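Alkyl hydroperoxide reductase/ Thiol specific antioxidant/ Mal allergen (Burkholderia ambifaria, PDB 5ENU) probably reduces hydrogen peroxide and alkyl hydroperoxides through a reactive cysteine thiol, as a thioredoxin-fold antioxidant enzyme of the peroxiredoxin family. Local coordinates at residues E55-A69 / V147-Q159. Sequence-based numbering, arbitrary orientation. Where two conformers were deposited one is given.
Sequences EGLQFRELYPKFKKA and VPGHVDDVLSAVQ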
loop_
_atom_site.group_PDB
_atom_site.type_symbol
_atom_site.label_atom_id
_atom_site.label_comp_id
_atom_site.label_asym_id
_atom_site.label_seq_id
_atom_site.Cartn_x
_atom_site.Cartn_y
_atom_site.Cartn_z
ATOM N N GLU A 55 -8.172 -8.337 2.963
ATOM C CA GLU A 55 -7.564 -7.065 3.335
ATOM C C GLU A 55 -8.256 -5.889 2.645
ATOM O O GLU A 55 -8.582 -4.882 3.283
ATOM C CB GLU A 55 -6.062 -7.088 3.039
ATOM C CG GLU A 55 -5.345 -5.865 3.602
ATOM C CD GLU A 55 -3.835 -5.875 3.439
ATOM O OE1 GLU A 55 -3.318 -6.654 2.614
ATOM O OE2 GLU A 55 -3.175 -5.073 4.164
ATOM N N GLY A 56 -8.480 -6.002 1.340
ATOM C CA GLY A 56 -9.171 -4.938 0.621
ATOM C C GLY A 56 -10.576 -4.688 1.146
ATOM O O GLY A 56 -10.976 -3.535 1.348
ATOM N N LEU A 57 -11.334 -5.764 1.410
ATOM C CA LEU A 57 -12.695 -5.626 1.934
ATOM C C LEU A 57 -12.708 -5.013 3.325
ATOM O O LEU A 57 -13.631 -4.256 3.655
ATOM C CB LEU A 57 -13.391 -6.989 1.947
ATOM C CG LEU A 57 -13.787 -7.494 0.548
ATOM C CD1 LEU A 57 -14.354 -8.891 0.658
ATOM C CD2 LEU A 57 -14.784 -6.576 -0.123
ATOM N N GLN A 58 -11.686 -5.300 4.146
ATOM C CA GLN A 58 -11.671 -4.740 5.493
ATOM C C GLN A 58 -11.296 -3.262 5.472
ATOM O O GLN A 58 -11.880 -2.461 6.217
ATOM C CB GLN A 58 -10.786 -5.598 6.417
ATOM C CG GLN A 58 -11.490 -6.939 6.734
ATOM C CD GLN A 58 -10.710 -7.868 7.644
ATOM O OE1 GLN A 58 -9.493 -7.836 7.685
ATOM N NE2 GLN A 58 -11.424 -8.737 8.346
ATOM N N PHE A 59 -10.375 -2.866 4.583
ATOM C CA PHE A 59 -10.136 -1.436 4.402
ATOM C C PHE A 59 -11.383 -0.743 3.867
ATOM O O PHE A 59 -11.704 0.376 4.293
ATOM C CB PHE A 59 -8.942 -1.173 3.472
ATOM C CG PHE A 59 -7.594 -1.197 4.161
ATOM C CD1 PHE A 59 -7.271 -0.242 5.106
ATOM C CD2 PHE A 59 -6.638 -2.160 3.829
ATOM C CE1 PHE A 59 -6.035 -0.250 5.730
ATOM C CE2 PHE A 59 -5.377 -2.164 4.437
ATOM C CZ PHE A 59 -5.089 -1.205 5.397
ATOM N N ARG A 60 -12.120 -1.403 2.957
ATOM C CA ARG A 60 -13.371 -0.837 2.449
ATOM C C ARG A 60 -14.373 -0.607 3.573
ATOM O O ARG A 60 -15.010 0.454 3.651
ATOM C CB ARG A 60 -13.980 -1.767 1.396
ATOM C CG ARG A 60 -15.400 -1.419 1.024
ATOM C CD ARG A 60 -15.849 -2.355 -0.054
ATOM N NE ARG A 60 -17.193 -2.041 -0.529
ATOM C CZ ARG A 60 -18.289 -2.613 -0.053
ATOM N NH1 ARG A 60 -19.491 -2.291 -0.539
ATOM N NH2 ARG A 60 -18.177 -3.522 0.908
ATOM N N GLU A 61 -14.541 -1.607 4.448
ATOM C CA GLU A 61 -15.552 -1.519 5.494
ATOM C C GLU A 61 -15.291 -0.350 6.431
ATOM O O GLU A 61 -16.228 0.319 6.885
ATOM C CB GLU A 61 -15.574 -2.829 6.276
ATOM C CG GLU A 61 -16.550 -2.841 7.424
ATOM C CD GLU A 61 -16.457 -4.127 8.227
ATOM O OE1 GLU A 61 -17.506 -4.610 8.692
ATOM O OE2 GLU A 61 -15.332 -4.660 8.381
ATOM N N LEU A 62 -14.024 -0.085 6.736
ATOM C CA LEU A 62 -13.666 0.993 7.644
ATOM C C LEU A 62 -13.284 2.284 6.936
ATOM O O LEU A 62 -12.945 3.264 7.611
ATOM C CB LEU A 62 -12.553 0.542 8.599
ATOM C CG LEU A 62 -13.013 -0.479 9.647
ATOM C CD1 LEU A 62 -11.858 -0.986 10.487
ATOM C CD2 LEU A 62 -14.079 0.142 10.530
ATOM N N TYR A 63 -13.380 2.324 5.608
ATOM C CA TYR A 63 -12.990 3.508 4.840
ATOM C C TYR A 63 -13.579 4.816 5.363
ATOM O O TYR A 63 -12.831 5.803 5.468
ATOM C CB TYR A 63 -13.296 3.283 3.353
ATOM C CG TYR A 63 -12.730 4.360 2.461
ATOM C CD1 TYR A 63 -11.353 4.477 2.294
ATOM C CD2 TYR A 63 -13.558 5.246 1.787
ATOM C CE1 TYR A 63 -10.809 5.437 1.482
ATOM C CE2 TYR A 63 -13.011 6.233 0.943
ATOM C CZ TYR A 63 -11.631 6.314 0.808
ATOM O OH TYR A 63 -11.044 7.274 -0.006
ATOM N N PRO A 64 -14.870 4.907 5.703
ATOM C CA PRO A 64 -15.392 6.192 6.201
ATOM C C PRO A 64 -14.685 6.664 7.449
ATOM O O PRO A 64 -14.515 7.879 7.637
ATOM C CB PRO A 64 -16.877 5.898 6.473
ATOM C CG PRO A 64 -17.187 4.713 5.619
ATOM C CD PRO A 64 -15.938 3.892 5.612
ATOM N N LYS A 65 -14.247 5.733 8.306
ATOM C CA LYS A 65 -13.539 6.143 9.514
ATOM C C LYS A 65 -12.130 6.648 9.194
ATOM O O LYS A 65 -11.650 7.599 9.822
ATOM C CB LYS A 65 -13.491 4.999 10.524
ATOM C CG LYS A 65 -14.854 4.584 11.040
ATOM C CD LYS A 65 -14.696 3.635 12.221
ATOM C CE LYS A 65 -16.008 2.991 12.613
ATOM N NZ LYS A 65 -17.000 4.009 13.011
ATOM N N PHE A 66 -11.448 6.015 8.234
ATOM C CA PHE A 66 -10.166 6.542 7.779
ATOM C C PHE A 66 -10.333 7.955 7.228
ATOM O O PHE A 66 -9.567 8.867 7.570
ATOM C CB PHE A 66 -9.556 5.622 6.720
ATOM C CG PHE A 66 -8.927 4.379 7.288
ATOM C CD1 PHE A 66 -7.662 4.424 7.872
ATOM C CD2 PHE A 66 -9.597 3.158 7.247
ATOM C CE1 PHE A 66 -7.087 3.276 8.399
ATOM C CE2 PHE A 66 -9.014 2.008 7.790
ATOM C CZ PHE A 66 -7.752 2.074 8.355
ATOM N N LYS A 67 -11.354 8.157 6.390
ATOM C CA LYS A 67 -11.580 9.481 5.813
ATOM C C LYS A 67 -11.884 10.509 6.900
ATOM O O LYS A 67 -11.366 11.633 6.867
ATOM C CB LYS A 67 -12.726 9.428 4.793
ATOM C CG LYS A 67 -12.416 8.600 3.563
ATOM C CD LYS A 67 -11.286 9.186 2.718
ATOM C CE LYS A 67 -11.720 10.399 1.904
ATOM N NZ LYS A 67 -12.524 10.038 0.696
ATOM N N LYS A 68 -12.729 10.147 7.869
ATOM C CA LYS A 68 -13.046 11.076 8.944
ATOM C C LYS A 68 -11.788 11.478 9.704
ATOM O O LYS A 68 -11.667 12.624 10.159
ATOM C CB LYS A 68 -14.053 10.423 9.891
ATOM C CG LYS A 68 -14.590 11.364 10.950
ATOM C CD LYS A 68 -15.791 10.782 11.647
ATOM C CE LYS A 68 -16.469 11.813 12.540
ATOM N NZ LYS A 68 -17.829 11.363 12.989
ATOM N N ALA A 69 -10.843 10.553 9.847
ATOM C CA ALA A 69 -9.593 10.821 10.540
ATOM C C ALA A 69 -8.556 11.495 9.653
ATOM O O ALA A 69 -7.404 11.637 10.068
ATOM C CB ALA A 69 -9.043 9.537 11.174
ATOM N N VAL A 147 -3.236 -10.689 7.935
ATOM C CA VAL A 147 -4.403 -9.827 7.722
ATOM C C VAL A 147 -5.250 -9.649 8.984
ATOM O O VAL A 147 -5.618 -8.501 9.301
ATOM C CB VAL A 147 -5.233 -10.286 6.510
ATOM C CG1 VAL A 147 -6.486 -9.410 6.314
ATOM C CG2 VAL A 147 -4.384 -10.265 5.252
ATOM N N PRO A 148 -5.598 -10.704 9.734
ATOM C CA PRO A 148 -6.515 -10.508 10.869
ATOM C C PRO A 148 -6.006 -9.476 11.862
ATOM O O PRO A 148 -4.850 -9.522 12.294
ATOM C CB PRO A 148 -6.604 -11.902 11.498
ATOM C CG PRO A 148 -6.423 -12.835 10.352
ATOM C CD PRO A 148 -5.341 -12.143 9.508
ATOM N N GLY A 149 -6.873 -8.514 12.196
ATOM C CA GLY A 149 -6.548 -7.456 13.136
ATOM C C GLY A 149 -5.802 -6.278 12.539
ATOM O O GLY A 149 -5.729 -5.215 13.182
ATOM N N HIS A 150 -5.285 -6.413 11.314
ATOM C CA HIS A 150 -4.366 -5.422 10.772
ATOM C C HIS A 150 -5.048 -4.092 10.456
ATOM O O HIS A 150 -4.552 -3.031 10.852
ATOM C CB HIS A 150 -3.637 -5.956 9.538
ATOM C CG HIS A 150 -2.670 -4.971 8.962
ATOM N ND1 HIS A 150 -1.645 -4.417 9.710
ATOM C CD2 HIS A 150 -2.548 -4.456 7.715
ATOM C CE1 HIS A 150 -0.962 -3.577 8.952
ATOM N NE2 HIS A 150 -1.488 -3.586 7.736
ATOM N N VAL A 151 -6.186 -4.113 9.753
ATOM C CA VAL A 151 -6.863 -2.858 9.437
ATOM C C VAL A 151 -7.262 -2.124 10.710
ATOM O O VAL A 151 -7.142 -0.891 10.792
ATOM C CB VAL A 151 -8.055 -3.104 8.492
ATOM C CG1 VAL A 151 -8.813 -1.809 8.201
ATOM C CG2 VAL A 151 -7.563 -3.715 7.188
ATOM N N ASP A 152 -7.715 -2.860 11.733
ATOM C CA ASP A 152 -8.034 -2.234 13.022
ATOM C C ASP A 152 -6.815 -1.513 13.593
ATOM O O ASP A 152 -6.921 -0.387 14.094
ATOM C CB ASP A 152 -8.475 -3.300 14.036
ATOM C CG ASP A 152 -9.862 -3.868 13.757
ATOM O OD1 ASP A 152 -10.162 -4.952 14.308
ATOM O OD2 ASP A 152 -10.656 -3.243 13.025
ATOM N N ASP A 153 -5.648 -2.175 13.556
ATOM C CA ASP A 153 -4.425 -1.568 14.067
ATOM C C ASP A 153 -4.057 -0.323 13.273
ATOM O O ASP A 153 -3.625 0.682 13.850
ATOM C CB ASP A 153 -3.267 -2.573 13.995
ATOM C CG ASP A 153 -3.436 -3.757 14.943
ATOM O OD1 ASP A 153 -4.223 -3.672 15.906
ATOM O OD2 ASP A 153 -2.734 -4.778 14.742
ATOM N N VAL A 154 -4.172 -0.381 11.946
ATOM C CA VAL A 154 -3.820 0.781 11.141
ATOM C C VAL A 154 -4.772 1.936 11.434
ATOM O O VAL A 154 -4.340 3.092 11.553
ATOM C CB VAL A 154 -3.759 0.417 9.650
ATOM C CG1 VAL A 154 -3.428 1.641 8.790
ATOM C CG2 VAL A 154 -2.738 -0.685 9.418
ATOM N N LEU A 155 -6.074 1.647 11.594
ATOM C CA LEU A 155 -7.016 2.722 11.902
ATOM C C LEU A 155 -6.687 3.359 13.246
ATOM O O LEU A 155 -6.701 4.589 13.379
ATOM C CB LEU A 155 -8.456 2.211 11.896
ATOM C CG LEU A 155 -9.523 3.266 12.237
ATOM C CD1 LEU A 155 -9.526 4.468 11.287
ATOM C CD2 LEU A 155 -10.908 2.631 12.317
ATOM N N SER A 156 -6.387 2.540 14.259
ATOM C CA SER A 156 -5.998 3.095 15.552
ATOM C C SER A 156 -4.790 4.010 15.404
ATOM O O SER A 156 -4.758 5.109 15.964
ATOM C CB SER A 156 -5.701 1.967 16.541
ATOM O OG SER A 156 -6.857 1.190 16.802
ATOM N N ALA A 157 -3.794 3.589 14.624
ATOM C CA ALA A 157 -2.604 4.414 14.449
ATOM C C ALA A 157 -2.939 5.724 13.739
ATOM O O ALA A 157 -2.468 6.793 14.146
ATOM C CB ALA A 157 -1.542 3.613 13.687
ATOM N N VAL A 158 -3.776 5.662 12.697
ATOM C CA VAL A 158 -4.217 6.866 11.997
ATOM C C VAL A 158 -4.899 7.827 12.966
ATOM O O VAL A 158 -4.647 9.043 12.957
ATOM C CB VAL A 158 -5.148 6.485 10.830
ATOM C CG1 VAL A 158 -5.968 7.685 10.344
ATOM C CG2 VAL A 158 -4.336 5.884 9.656
ATOM N N GLN A 159 -5.782 7.294 13.815
ATOM C CA GLN A 159 -6.547 8.154 14.716
ATOM C C GLN A 159 -5.669 8.799 15.779
ATOM O O GLN A 159 -5.993 9.882 16.274
ATOM C CB GLN A 159 -7.683 7.354 15.354
ATOM C CG GLN A 159 -8.785 6.998 14.360
ATOM C CD GLN A 159 -9.767 5.998 14.900
ATOM O OE1 GLN A 159 -9.427 5.167 15.731
ATOM N NE2 GLN A 159 -10.991 6.059 14.413
HETATM O O HOH W 1 -7.558 -6.661 8.925
HETATM O O HOH W 2 -12.168 8.001 12.561
#
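Phe-59 and Phe-66, on either side of a kink at Pro-64 in helix 55-68, meet helix 150-159 where the two helix segments run in the same general direction, their axes 9.8 Å apart at closest approach and crossing at -37°. The pair illustrates knobs-into-holes packing between helices. Val-151 is one knob, set among Gln-58, Phe-59, Leu-62 and Phe-66. Its CG2 stands over the centre of the Phe-59 ring in a CH-pi contact, 3.7 Å from the centroid, while CG1, placed opposite the backbone N by a chi1 of 177°, lies in the plane of the Phe-66 ring, 3.8 Å from CE2 at its edge, and also touches Phe-59 CD1 and Leu-62 CD1. Phe-66 is the reciprocal knob, entering a hole of Val-151, Val-154, Leu-155 and Val-158. Leu-155 CD1 covers one face of this ring, 3.9 Å from the centroid, and Val-158 CG2 meets the ring's edge, near its plane. Toward the surface, Leu-155 CD2 rests against Lys-65 CD at 3.9 Å. At the C-terminal end, Ala-69 CB packs on Val-158 CG1 at 3.7 Å.

Water bridges the polar margins. One molecule donates to Gln-58 OE1 (2.6 Å) and Val-147 O and accepts from Val-151 N, tying the start of the second helix to the first; another links Lys-65 O to Gln-159 NE2. Glu-55 OE2 lies at the edge of the His-150 ring, but these side chains find their stronger partners elsewhere, Glu-55 through OE1 in a salt bridge to Arg-127, His-150 through NE2 in a hydrogen bond to Thr-129.

Both helices pack on the central thioredoxin-fold sheet: Phe-59 stacks on Tyr-42, Phe-66 touches Ile-73, and Val-154 and Val-158 rest on Val-40 of strand 38-43.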